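Long-range contacts in sniffer CG10964-PA (Drosophila melanogaster, PDB 1SNY), which probably reduces carbonyl compounds with NADPH, as a member of the short-chain dehydrogenase/reductase family that binds NADP in a Rossmann fold: residues G34-L42 and E63-I74; M161-S172 and Y208-P219. All blocks are in the same frame, centred on the assembly; numbering follows the deposited sequence. Where two conformers were deposited one is given.

Contact 1: residues G34-L42 and E63-I74; sequences GLGLVKALL and ELEDLAKNHSNI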
loop_
_atom_site.group_PDB
_atom_site.type_symbol
_atom_site.label_atom_id
_atom_site.label_comp_id
_atom_site.label_asym_id
_atom_site.label_seq_id
_atom_site.Cartn_x
_atom_site.Cartn_y
_atom_site.Cartn_z
ATOM N N GLY A 34 17.890 -13.304 -2.964
ATOM C CA GLY A 34 18.977 -12.375 -3.215
ATOM C C GLY A 34 20.229 -13.137 -3.596
ATOM O O GLY A 34 20.873 -12.852 -4.607
ATOM N N LEU A 35 20.565 -14.124 -2.775
ATOM C CA LEU A 35 21.737 -14.957 -3.006
ATOM C C LEU A 35 21.551 -15.795 -4.268
ATOM O O LEU A 35 22.496 -16.016 -5.026
ATOM C CB LEU A 35 21.954 -15.882 -1.809
ATOM C CG LEU A 35 23.121 -16.867 -1.879
ATOM C CD1 LEU A 35 24.443 -16.107 -1.892
ATOM C CD2 LEU A 35 23.052 -17.804 -0.684
ATOM N N GLY A 36 20.324 -16.265 -4.479
ATOM C CA GLY A 36 20.035 -17.080 -5.642
ATOM C C GLY A 36 20.241 -16.301 -6.921
ATOM O O GLY A 36 20.748 -16.839 -7.911
ATOM N N LEU A 37 19.849 -15.029 -6.900
ATOM C CA LEU A 37 19.993 -14.166 -8.063
ATOM C C LEU A 37 21.463 -13.925 -8.354
ATOM O O LEU A 37 21.880 -13.936 -9.508
ATOM C CB LEU A 37 19.287 -12.826 -7.832
ATOM C CG LEU A 37 17.757 -12.816 -7.803
ATOM C CD1 LEU A 37 17.274 -11.417 -7.448
ATOM C CD2 LEU A 37 17.206 -13.237 -9.158
ATOM N N VAL A 38 22.247 -13.694 -7.304
ATOM C CA VAL A 38 23.680 -13.465 -7.470
ATOM C C VAL A 38 24.286 -14.625 -8.255
ATOM O O VAL A 38 24.922 -14.422 -9.288
ATOM C CB VAL A 38 24.404 -13.368 -6.107
ATOM C CG1 VAL A 38 25.896 -13.189 -6.319
ATOM C CG2 VAL A 38 23.847 -12.212 -5.306
ATOM N N LYS A 39 24.070 -15.844 -7.768
ATOM C CA LYS A 39 24.609 -17.026 -8.424
ATOM C C LYS A 39 24.123 -17.163 -9.861
ATOM O O LYS A 39 24.903 -17.477 -10.756
ATOM C CB LYS A 39 24.243 -18.286 -7.634
ATOM C CG LYS A 39 24.785 -18.306 -6.214
ATOM C CD LYS A 39 24.361 -19.573 -5.489
ATOM C CE LYS A 39 24.848 -19.577 -4.049
ATOM N NZ LYS A 39 24.343 -20.766 -3.304
ATOM N N ALA A 40 22.836 -16.927 -10.085
ATOM C CA ALA A 40 22.280 -17.035 -11.428
ATOM C C ALA A 40 22.886 -15.986 -12.357
ATOM O O ALA A 40 23.047 -16.228 -13.551
ATOM C CB ALA A 40 20.767 -16.878 -11.384
ATOM N N LEU A 41 23.211 -14.820 -11.806
ATOM C CA LEU A 41 23.800 -13.748 -12.600
ATOM C C LEU A 41 25.183 -14.169 -13.069
ATOM O O LEU A 41 25.581 -13.894 -14.205
ATOM C CB LEU A 41 23.892 -12.464 -11.773
ATOM C CG LEU A 41 22.563 -11.736 -11.541
ATOM C CD1 LEU A 41 22.734 -10.675 -10.474
ATOM C CD2 LEU A 41 22.085 -11.122 -12.850
ATOM N N LEU A 42 25.908 -14.845 -12.183
ATOM C CA LEU A 42 27.249 -15.326 -12.486
ATOM C C LEU A 42 27.232 -16.396 -13.578
ATOM O O LEU A 42 28.040 -16.356 -14.505
ATOM C CB LEU A 42 27.896 -15.895 -11.220
ATOM C CG LEU A 42 28.077 -14.908 -10.065
ATOM C CD1 LEU A 42 28.662 -15.622 -8.859
ATOM C CD2 LEU A 42 28.980 -13.771 -10.504
ATOM N N GLU A 63 28.556 -17.474 2.721
ATOM C CA GLU A 63 28.397 -17.896 1.336
ATOM C C GLU A 63 28.559 -16.728 0.364
ATOM O O GLU A 63 29.171 -16.880 -0.690
ATOM C CB GLU A 63 27.039 -18.571 1.144
ATOM C CG GLU A 63 26.755 -18.985 -0.291
ATOM C CD GLU A 63 25.789 -20.149 -0.379
ATOM O OE1 GLU A 63 24.801 -20.167 0.385
ATOM O OE2 GLU A 63 26.018 -21.043 -1.220
ATOM N N LEU A 64 28.016 -15.566 0.721
ATOM C CA LEU A 64 28.132 -14.382 -0.130
ATOM C C LEU A 64 29.561 -13.864 -0.066
ATOM O O LEU A 64 30.129 -13.440 -1.075
ATOM C CB LEU A 64 27.175 -13.281 0.338
ATOM C CG LEU A 64 27.321 -11.924 -0.367
ATOM C CD1 LEU A 64 27.008 -12.071 -1.850
ATOM C CD2 LEU A 64 26.392 -10.908 0.273
ATOM N N GLU A 65 30.133 -13.897 1.132
ATOM C CA GLU A 65 31.499 -13.439 1.350
ATOM C C GLU A 65 32.470 -14.373 0.630
ATOM O O GLU A 65 33.547 -13.960 0.197
ATOM C CB GLU A 65 31.799 -13.410 2.850
ATOM C CG GLU A 65 33.179 -12.896 3.213
ATOM C CD GLU A 65 33.487 -11.557 2.580
ATOM O OE1 GLU A 65 33.802 -11.530 1.372
ATOM O OE2 GLU A 65 33.407 -10.531 3.290
ATOM N N ASP A 66 32.073 -15.636 0.503
ATOM C CA ASP A 66 32.890 -16.637 -0.168
ATOM C C ASP A 66 32.794 -16.435 -1.674
ATOM O O ASP A 66 33.793 -16.530 -2.387
ATOM C CB ASP A 66 32.419 -18.034 0.206
ATOM N N LEU A 67 31.586 -16.161 -2.157
ATOM C CA LEU A 67 31.376 -15.929 -3.581
ATOM C C LEU A 67 32.195 -14.719 -4.005
ATOM O O LEU A 67 32.687 -14.652 -5.131
ATOM C CB LEU A 67 29.896 -15.665 -3.872
ATOM C CG LEU A 67 28.910 -16.823 -3.720
ATOM C CD1 LEU A 67 27.497 -16.313 -3.938
ATOM C CD2 LEU A 67 29.240 -17.920 -4.722
ATOM N N ALA A 68 32.333 -13.764 -3.090
ATOM C CA ALA A 68 33.089 -12.545 -3.347
ATOM C C ALA A 68 34.571 -12.862 -3.499
ATOM O O ALA A 68 35.231 -12.385 -4.425
ATOM C CB ALA A 68 32.885 -11.557 -2.206
ATOM N N LYS A 69 35.086 -13.673 -2.582
ATOM C CA LYS A 69 36.489 -14.058 -2.603
ATOM C C LYS A 69 36.838 -14.887 -3.835
ATOM O O LYS A 69 38.010 -15.130 -4.112
ATOM C CB LYS A 69 36.836 -14.838 -1.331
ATOM C CG LYS A 69 36.748 -14.004 -0.061
ATOM C CD LYS A 69 37.288 -14.757 1.141
ATOM C CE LYS A 69 37.383 -13.851 2.357
ATOM N NZ LYS A 69 37.967 -14.557 3.532
ATOM N N ASN A 70 35.820 -15.315 -4.574
ATOM C CA ASN A 70 36.030 -16.112 -5.776
ATOM C C ASN A 70 35.626 -15.366 -7.043
ATOM O O ASN A 70 36.012 -15.745 -8.148
ATOM C CB ASN A 70 35.247 -17.422 -5.683
ATOM C CG ASN A 70 35.952 -18.461 -4.840
ATOM O OD1 ASN A 70 36.388 -18.182 -3.723
ATOM N ND2 ASN A 70 36.066 -19.674 -5.370
ATOM N N HIS A 71 34.839 -14.309 -6.880
ATOM C CA HIS A 71 34.395 -13.515 -8.017
ATOM C C HIS A 71 34.594 -12.032 -7.709
ATOM O O HIS A 71 33.873 -11.453 -6.892
ATOM C CB HIS A 71 32.925 -13.809 -8.322
ATOM C CG HIS A 71 32.637 -15.258 -8.568
ATOM N ND1 HIS A 71 32.553 -16.183 -7.547
ATOM C CD2 HIS A 71 32.419 -15.944 -9.715
ATOM C CE1 HIS A 71 32.293 -17.375 -8.056
ATOM N NE2 HIS A 71 32.207 -17.257 -9.370
ATOM N N SER A 72 35.581 -11.429 -8.367
ATOM C CA SER A 72 35.907 -10.024 -8.156
ATOM C C SER A 72 34.877 -9.050 -8.726
ATOM O O SER A 72 34.872 -7.878 -8.360
ATOM C CB SER A 72 37.294 -9.714 -8.734
ATOM O OG SER A 72 37.363 -10.046 -10.109
ATOM N N ASN A 73 34.015 -9.521 -9.622
ATOM C CA ASN A 73 32.995 -8.641 -10.181
ATOM C C ASN A 73 31.935 -8.375 -9.111
ATOM O O ASN A 73 31.099 -7.482 -9.246
ATOM C CB ASN A 73 32.366 -9.255 -11.440
ATOM C CG ASN A 73 31.753 -10.619 -11.193
ATOM O OD1 ASN A 73 32.331 -11.460 -10.506
ATOM N ND2 ASN A 73 30.584 -10.855 -11.777
ATOM N N ILE A 74 31.992 -9.153 -8.035
ATOM C CA ILE A 74 31.064 -8.992 -6.924
ATOM C C ILE A 74 31.589 -7.910 -5.985
ATOM O O ILE A 74 32.773 -7.886 -5.654
ATOM C CB ILE A 74 30.906 -10.314 -6.124
ATOM C CG1 ILE A 74 30.233 -11.378 -6.998
ATOM C CG2 ILE A 74 30.097 -10.067 -4.859
ATOM C CD1 ILE A 74 30.017 -12.717 -6.295
#
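L35, V38 and L42 of helix 34-42 face L67, H71 and I74 of residues 63-74, and leucine methyls make most of the apolar contact. L35 CD1 meets L67 CD1 at 3.7 Å, the two side chains crossing obliquely. L67 CD1 also lies against K39 CG and V38 CG1. I74 CD1 closes the inner side, 4.1 Å from both V38 CG1 and L42 CD1.

One aromatic contact lies at the C-terminal end of helix 34-42. L42 CD1 sits over the centre of the H71 ring, a CH-pi contact of 3.9 Å to the centroid. With CG anti to its carbonyl carbon (chi1 -56°), the H71 ring turns back along its own segment, and ND1 donates to L67 O at 2.9 Å. The bond uses a lone pair and lies nearly in the ring plane, which fixes the tilt of the imidazole. An alanine at H71 is likely to leave L42 CD1 without its aromatic platform and L67 O without this side-chain donor.

The charged contact lies toward the N-terminal side, where K39 reaches from the middle of its helix to E63. K39, extended beyond CG, brings NZ to E63 OE2 at 2.7 Å in a salt bridge. NZ comes from above the carboxylate plane, 66° out of it. E63 crosses L35 at about a right angle, its CG 3.9 Å from L35 CD2.

The helix axes run 11.3 Å apart and nearly parallel, at 19°. V38 and L42 also touch L51 of strand 50-55, and L64 packs on T53 of that strand and I76 of strand 74-78. Both helices thus lie on the same side of the parallel sheet, while L37 and A40 meet helix 235-248.

Contact 2: residues M161-S172 and Y208-P219; sequences MGVGRAAIINMS and YPQRIMCVSLHP. With NAP (NADP nicotinamide-adenine-dinucleotide phosphate), chain B.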
loop_
_atom_site.group_PDB
_atom_site.type_symbol
_atom_site.label_atom_id
_atom_site.label_comp_id
_atom_site.label_asym_id
_atom_site.label_seq_id
_atom_site.Cartn_x
_atom_site.Cartn_y
_atom_site.Cartn_z
HETATM N N MSE A 161 14.454 -0.153 -24.311
HETATM C CA MSE A 161 14.297 -0.249 -22.866
HETATM C C MSE A 161 14.519 -1.683 -22.408
HETATM O O MSE A 161 14.093 -2.629 -23.068
HETATM C CB MSE A 161 12.906 0.238 -22.459
HETATM C CG MSE A 161 12.682 1.729 -22.706
HETATM SE SE MSE A 161 10.995 2.345 -21.977
HETATM C CE MSE A 161 10.938 1.166 -20.455
ATOM N N GLY A 162 15.199 -1.839 -21.276
ATOM C CA GLY A 162 15.473 -3.160 -20.748
ATOM C C GLY A 162 16.585 -3.075 -19.724
ATOM O O GLY A 162 17.129 -1.995 -19.480
ATOM N N VAL A 163 16.934 -4.204 -19.124
ATOM C CA VAL A 163 17.992 -4.214 -18.125
ATOM C C VAL A 163 19.331 -3.835 -18.753
ATOM O O VAL A 163 20.264 -3.442 -18.057
ATOM C CB VAL A 163 18.111 -5.592 -17.454
ATOM C CG1 VAL A 163 16.881 -5.858 -16.596
ATOM C CG2 VAL A 163 18.259 -6.678 -18.516
ATOM N N GLY A 164 19.414 -3.949 -20.074
ATOM C CA GLY A 164 20.634 -3.593 -20.768
ATOM C C GLY A 164 20.847 -2.092 -20.766
ATOM O O GLY A 164 21.971 -1.619 -20.951
ATOM N N ARG A 165 19.775 -1.335 -20.553
ATOM C CA ARG A 165 19.854 0.121 -20.527
ATOM C C ARG A 165 19.767 0.613 -19.082
ATOM O O ARG A 165 20.787 0.930 -18.468
ATOM C CB ARG A 165 18.723 0.721 -21.376
ATOM C CG ARG A 165 18.806 2.221 -21.580
ATOM C CD ARG A 165 17.878 2.689 -22.706
ATOM N NE ARG A 165 17.869 4.145 -22.811
ATOM C CZ ARG A 165 17.197 4.829 -23.729
ATOM N NH1 ARG A 165 16.475 4.189 -24.638
ATOM N NH2 ARG A 165 17.236 6.156 -23.726
ATOM N N ALA A 166 18.551 0.669 -18.543
ATOM C CA ALA A 166 18.337 1.096 -17.163
ATOM C C ALA A 166 16.990 0.568 -16.682
ATOM O O ALA A 166 15.996 0.615 -17.416
ATOM C CB ALA A 166 18.374 2.610 -17.068
ATOM N N ALA A 167 16.951 0.073 -15.449
ATOM C CA ALA A 167 15.708 -0.468 -14.923
ATOM C C ALA A 167 15.692 -0.657 -13.422
ATOM O O ALA A 167 16.727 -0.878 -12.794
ATOM C CB ALA A 167 15.410 -1.811 -15.597
ATOM N N ILE A 168 14.491 -0.576 -12.858
ATOM C CA ILE A 168 14.290 -0.801 -11.438
ATOM C C ILE A 168 13.359 -1.998 -11.359
ATOM O O ILE A 168 12.243 -1.950 -11.882
ATOM C CB ILE A 168 13.585 0.382 -10.748
ATOM C CG1 ILE A 168 14.468 1.626 -10.813
ATOM C CG2 ILE A 168 13.239 0.006 -9.309
ATOM C CD1 ILE A 168 13.739 2.912 -10.430
ATOM N N ILE A 169 13.813 -3.074 -10.732
ATOM C CA ILE A 169 12.969 -4.249 -10.593
ATOM C C ILE A 169 12.596 -4.353 -9.126
ATOM O O ILE A 169 13.465 -4.526 -8.264
ATOM C CB ILE A 169 13.692 -5.553 -10.985
ATOM C CG1 ILE A 169 14.358 -5.414 -12.359
ATOM C CG2 ILE A 169 12.674 -6.709 -10.996
ATOM C CD1 ILE A 169 13.396 -5.299 -13.511
ATOM N N ASN A 170 11.310 -4.223 -8.833
ATOM C CA ASN A 170 10.855 -4.324 -7.454
ATOM C C ASN A 170 10.322 -5.713 -7.186
ATOM O O ASN A 170 9.336 -6.135 -7.791
ATOM C CB ASN A 170 9.750 -3.312 -7.157
ATOM C CG ASN A 170 10.253 -1.884 -7.180
ATOM O OD1 ASN A 170 11.331 -1.589 -6.660
ATOM N ND2 ASN A 170 9.477 -0.991 -7.778
HETATM N N MSE A 171 10.972 -6.426 -6.284
HETATM C CA MSE A 171 10.511 -7.761 -5.969
HETATM C C MSE A 171 9.217 -7.624 -5.191
HETATM O O MSE A 171 9.212 -7.142 -4.063
HETATM C CB MSE A 171 11.549 -8.521 -5.143
HETATM C CG MSE A 171 11.315 -10.024 -5.142
HETATM SE SE MSE A 171 11.612 -10.889 -6.861
HETATM C CE MSE A 171 11.174 -9.504 -8.131
ATOM N N SER A 172 8.112 -8.024 -5.814
ATOM C CA SER A 172 6.805 -7.928 -5.171
ATOM C C SER A 172 6.316 -9.323 -4.797
ATOM O O SER A 172 7.118 -10.210 -4.568
ATOM C CB SER A 172 5.813 -7.237 -6.117
ATOM O OG SER A 172 4.592 -6.935 -5.457
ATOM N N TYR A 208 9.690 7.483 -17.453
ATOM C CA TYR A 208 9.590 7.209 -18.883
ATOM C C TYR A 208 10.433 8.146 -19.750
ATOM O O TYR A 208 11.013 7.713 -20.749
ATOM C CB TYR A 208 8.137 7.267 -19.353
ATOM C CG TYR A 208 8.004 6.899 -20.815
ATOM C CD1 TYR A 208 8.320 5.617 -21.254
ATOM C CD2 TYR A 208 7.637 7.850 -21.767
ATOM C CE1 TYR A 208 8.280 5.287 -22.610
ATOM C CE2 TYR A 208 7.597 7.533 -23.123
ATOM C CZ TYR A 208 7.919 6.251 -23.537
ATOM O OH TYR A 208 7.892 5.927 -24.876
ATOM N N PRO A 209 10.495 9.444 -19.397
ATOM C CA PRO A 209 11.284 10.414 -20.166
ATOM C C PRO A 209 12.727 9.962 -20.378
ATOM O O PRO A 209 13.274 10.110 -21.472
ATOM C CB PRO A 209 11.203 11.672 -19.313
ATOM C CG PRO A 209 9.834 11.584 -18.748
ATOM C CD PRO A 209 9.733 10.128 -18.337
ATOM N N GLN A 210 13.346 9.429 -19.326
ATOM C CA GLN A 210 14.723 8.948 -19.427
ATOM C C GLN A 210 14.738 7.487 -19.857
ATOM O O GLN A 210 15.798 6.864 -19.949
ATOM C CB GLN A 210 15.463 9.099 -18.093
ATOM C CG GLN A 210 15.742 10.533 -17.675
ATOM C CD GLN A 210 14.549 11.206 -17.020
ATOM O OE1 GLN A 210 14.604 12.381 -16.660
ATOM N NE2 GLN A 210 13.466 10.459 -16.854
ATOM N N ARG A 211 13.550 6.950 -20.122
ATOM C CA ARG A 211 13.384 5.569 -20.559
ATOM C C ARG A 211 13.940 4.538 -19.579
ATOM O O ARG A 211 14.613 3.590 -19.984
ATOM C CB ARG A 211 14.028 5.374 -21.937
ATOM C CG ARG A 211 13.377 6.184 -23.048
ATOM C CD ARG A 211 11.947 5.733 -23.280
ATOM N NE ARG A 211 11.362 6.333 -24.478
ATOM C CZ ARG A 211 10.918 7.583 -24.562
ATOM N NH1 ARG A 211 10.983 8.397 -23.516
ATOM N NH2 ARG A 211 10.397 8.016 -25.702
ATOM N N ILE A 212 13.660 4.733 -18.289
ATOM C CA ILE A 212 14.097 3.806 -17.255
ATOM C C ILE A 212 12.908 2.900 -16.965
ATOM O O ILE A 212 11.843 3.369 -16.577
ATOM C CB ILE A 212 14.502 4.543 -15.949
ATOM C CG1 ILE A 212 15.702 5.451 -16.219
ATOM C CG2 ILE A 212 14.833 3.519 -14.855
ATOM C CD1 ILE A 212 16.088 6.342 -15.027
HETATM N N MSE A 213 13.099 1.605 -17.165
HETATM C CA MSE A 213 12.041 0.623 -16.961
HETATM C C MSE A 213 11.817 0.278 -15.488
HETATM O O MSE A 213 12.771 0.155 -14.722
HETATM C CB MSE A 213 12.389 -0.650 -17.748
HETATM C CG MSE A 213 11.326 -1.738 -17.735
HETATM SE SE MSE A 213 11.844 -3.262 -18.817
HETATM C CE MSE A 213 12.805 -4.262 -17.476
ATOM N N CYS A 214 10.554 0.151 -15.088
ATOM C CA CYS A 214 10.243 -0.237 -13.717
ATOM C C CYS A 214 9.149 -1.280 -13.742
ATOM O O CYS A 214 8.100 -1.089 -14.369
ATOM C CB CYS A 214 9.795 0.950 -12.861
ATOM S SG CYS A 214 9.605 0.474 -11.106
ATOM N N VAL A 215 9.398 -2.399 -13.077
ATOM C CA VAL A 215 8.420 -3.464 -13.044
ATOM C C VAL A 215 8.418 -4.141 -11.694
ATOM O O VAL A 215 9.443 -4.181 -11.006
ATOM C CB VAL A 215 8.730 -4.564 -14.102
ATOM C CG1 VAL A 215 8.878 -3.947 -15.494
ATOM C CG2 VAL A 215 9.996 -5.307 -13.709
ATOM N N SER A 216 7.256 -4.653 -11.308
ATOM C CA SER A 216 7.136 -5.409 -10.074
ATOM C C SER A 216 7.189 -6.853 -10.536
ATOM O O SER A 216 6.600 -7.205 -11.563
ATOM C CB SER A 216 5.795 -5.157 -9.388
ATOM O OG SER A 216 5.789 -3.906 -8.729
ATOM N N LEU A 217 7.884 -7.695 -9.790
ATOM C CA LEU A 217 7.985 -9.083 -10.190
ATOM C C LEU A 217 7.771 -10.037 -9.027
ATOM O O LEU A 217 8.340 -9.876 -7.949
ATOM C CB LEU A 217 9.353 -9.329 -10.858
ATOM C CG LEU A 217 9.639 -10.714 -11.455
ATOM C CD1 LEU A 217 10.564 -10.567 -12.655
ATOM C CD2 LEU A 217 10.255 -11.630 -10.410
ATOM N N HIS A 218 6.909 -11.019 -9.257
ATOM C CA HIS A 218 6.615 -12.050 -8.276
ATOM C C HIS A 218 7.528 -13.201 -8.670
ATOM O O HIS A 218 7.472 -13.680 -9.801
ATOM C CB HIS A 218 5.147 -12.477 -8.377
ATOM C CG HIS A 218 4.823 -13.716 -7.605
ATOM N ND1 HIS A 218 5.006 -13.816 -6.243
ATOM C CD2 HIS A 218 4.332 -14.915 -8.006
ATOM C CE1 HIS A 218 4.643 -15.020 -5.838
ATOM N NE2 HIS A 218 4.231 -15.707 -6.888
ATOM N N PRO A 219 8.392 -13.648 -7.750
ATOM C CA PRO A 219 9.330 -14.740 -8.004
ATOM C C PRO A 219 8.689 -16.117 -7.919
ATOM O O PRO A 219 9.379 -17.134 -8.001
ATOM C CB PRO A 219 10.378 -14.531 -6.920
ATOM C CG PRO A 219 9.518 -14.107 -5.754
ATOM C CD PRO A 219 8.580 -13.105 -6.389
HETATM P PA NAP B . 14.318 -14.029 3.084
HETATM O O1A NAP B . 13.764 -13.746 4.348
HETATM O O2A NAP B . 15.050 -15.300 2.708
HETATM O O5B NAP B . 15.318 -12.855 2.661
HETATM C C5B NAP B . 14.951 -11.475 2.924
HETATM C C4B NAP B . 16.288 -10.741 2.589
HETATM O O4B NAP B . 16.030 -9.277 2.811
HETATM C C3B NAP B . 17.477 -11.048 3.553
HETATM O O3B NAP B . 18.674 -11.003 2.760
HETATM C C2B NAP B . 17.371 -9.942 4.582
HETATM O O2B NAP B . 18.539 -9.665 5.342
HETATM C C1B NAP B . 16.953 -8.730 3.720
HETATM N N9A NAP B . 16.407 -7.698 4.586
HETATM C C8A NAP B . 15.285 -7.656 5.390
HETATM N N7A NAP B . 15.136 -6.513 6.051
HETATM C C5A NAP B . 16.234 -5.768 5.647
HETATM C C6A NAP B . 16.630 -4.469 6.012
HETATM N N6A NAP B . 15.999 -3.629 6.872
HETATM N N1A NAP B . 17.809 -3.973 5.424
HETATM C C2A NAP B . 18.552 -4.749 4.518
HETATM N N3A NAP B . 18.185 -6.035 4.147
HETATM C C4A NAP B . 17.019 -6.499 4.738
HETATM O O3 NAP B . 13.185 -13.895 1.991
HETATM P PN NAP B . 13.152 -14.124 0.433
HETATM O O1N NAP B . 12.224 -15.216 0.094
HETATM O O2N NAP B . 14.567 -14.291 0.002
HETATM O O5D NAP B . 12.505 -12.773 -0.083
HETATM C C5D NAP B . 13.120 -12.042 -1.200
HETATM C C4D NAP B . 12.086 -11.080 -1.757
HETATM O O4D NAP B . 11.085 -11.818 -2.505
HETATM C C3D NAP B . 11.279 -10.258 -0.701
HETATM O O3D NAP B . 11.098 -8.892 -1.144
HETATM C C2D NAP B . 9.981 -11.043 -0.591
HETATM O O2D NAP B . 8.906 -10.286 -0.080
HETATM C C1D NAP B . 9.756 -11.477 -1.990
HETATM N N1N NAP B . 8.973 -12.714 -2.203
HETATM C C2N NAP B . 9.342 -14.016 -1.735
HETATM C C3N NAP B . 8.475 -15.080 -2.033
HETATM C C7N NAP B . 8.821 -16.497 -1.558
HETATM O O7N NAP B . 8.029 -17.374 -1.850
HETATM N N7N NAP B . 9.910 -16.737 -0.878
HETATM C C4N NAP B . 7.237 -14.871 -2.795
HETATM C C5N NAP B . 6.928 -13.559 -3.230
HETATM C C6N NAP B . 7.786 -12.467 -2.942
HETATM P P2B NAP B . 18.865 -10.381 6.784
HETATM O O1X NAP B . 19.428 -11.763 6.441
HETATM O O2X NAP B . 19.878 -9.440 7.345
HETATM O O3X NAP B . 17.553 -10.482 7.549
HETATM O O HOH W 1 15.554 0.694 -20.004
HETATM O O HOH W 2 17.764 7.937 -21.462
#
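A167 to M171 pair in register with M213 to L217 as neighbouring parallel strands. Five backbone hydrogen bonds join them from M213 N to A166 O through L217 N to N170 O. I168 N to M213 O is the shortest, at 2.6 Å. A sixth, from S172 N to L217 O, is less certain.

On one face, I169 and V215 lie side by side. V215 CG2 stands between its backbone N and carbonyl carbon (chi1 -54° for CG1), which sets it a tight 3.4 Å from I169 CD1. I169 CD1 also meets M213 CE. On the other face, N108 and T200 hold the N170 amide. N197 bonds S172 OG and S216 OG, and T200 also bonds S216 OG.

Ahead of the strands, selenomethionine M161 presses its CE on M213 CB at 3.6 Å, and its selenium makes an oblique Met-aromatic contact with Y208. R211 CB sits over the centre of the R165 guanidinium, 3.7 Å from CZ. R165 NE donates to A153 O, while a water links R165 NH2 to Q210 O. A Schellman motif with R211 at C-prime ends the preceding helix.

At the C-terminal ends of the strands, M171 CG comes 3.2 Å from NADP O4D, and P219 CD is 3.6 Å from C5N of the nicotinamide. Cofactor binding there is characteristic of the Rossmann fold.

In the fold
Contact 1 closes before contact 2 opens along the chain. Their centres are about 22 Å apart, and their nearest atoms about 6 Å apart without touching. Both belong to one Rossmann-type parallel sheet with strand order 3-2-1-4-5-6-7. Contact 1 joins two helices packed on the half holding strands 50-55 and 74-78. Contact 2 joins strands 167-171 and 213-217 in the other half, with strands 23-26 and 105-108 between the halves. Helix 235-248 touches residues of both contacts. NADP lies near both but meets contact 2 directly: M171, S172, H218 and P219 are in its pocket at the nicotinamide end, while the side chain of L35 stays about 7 Å away.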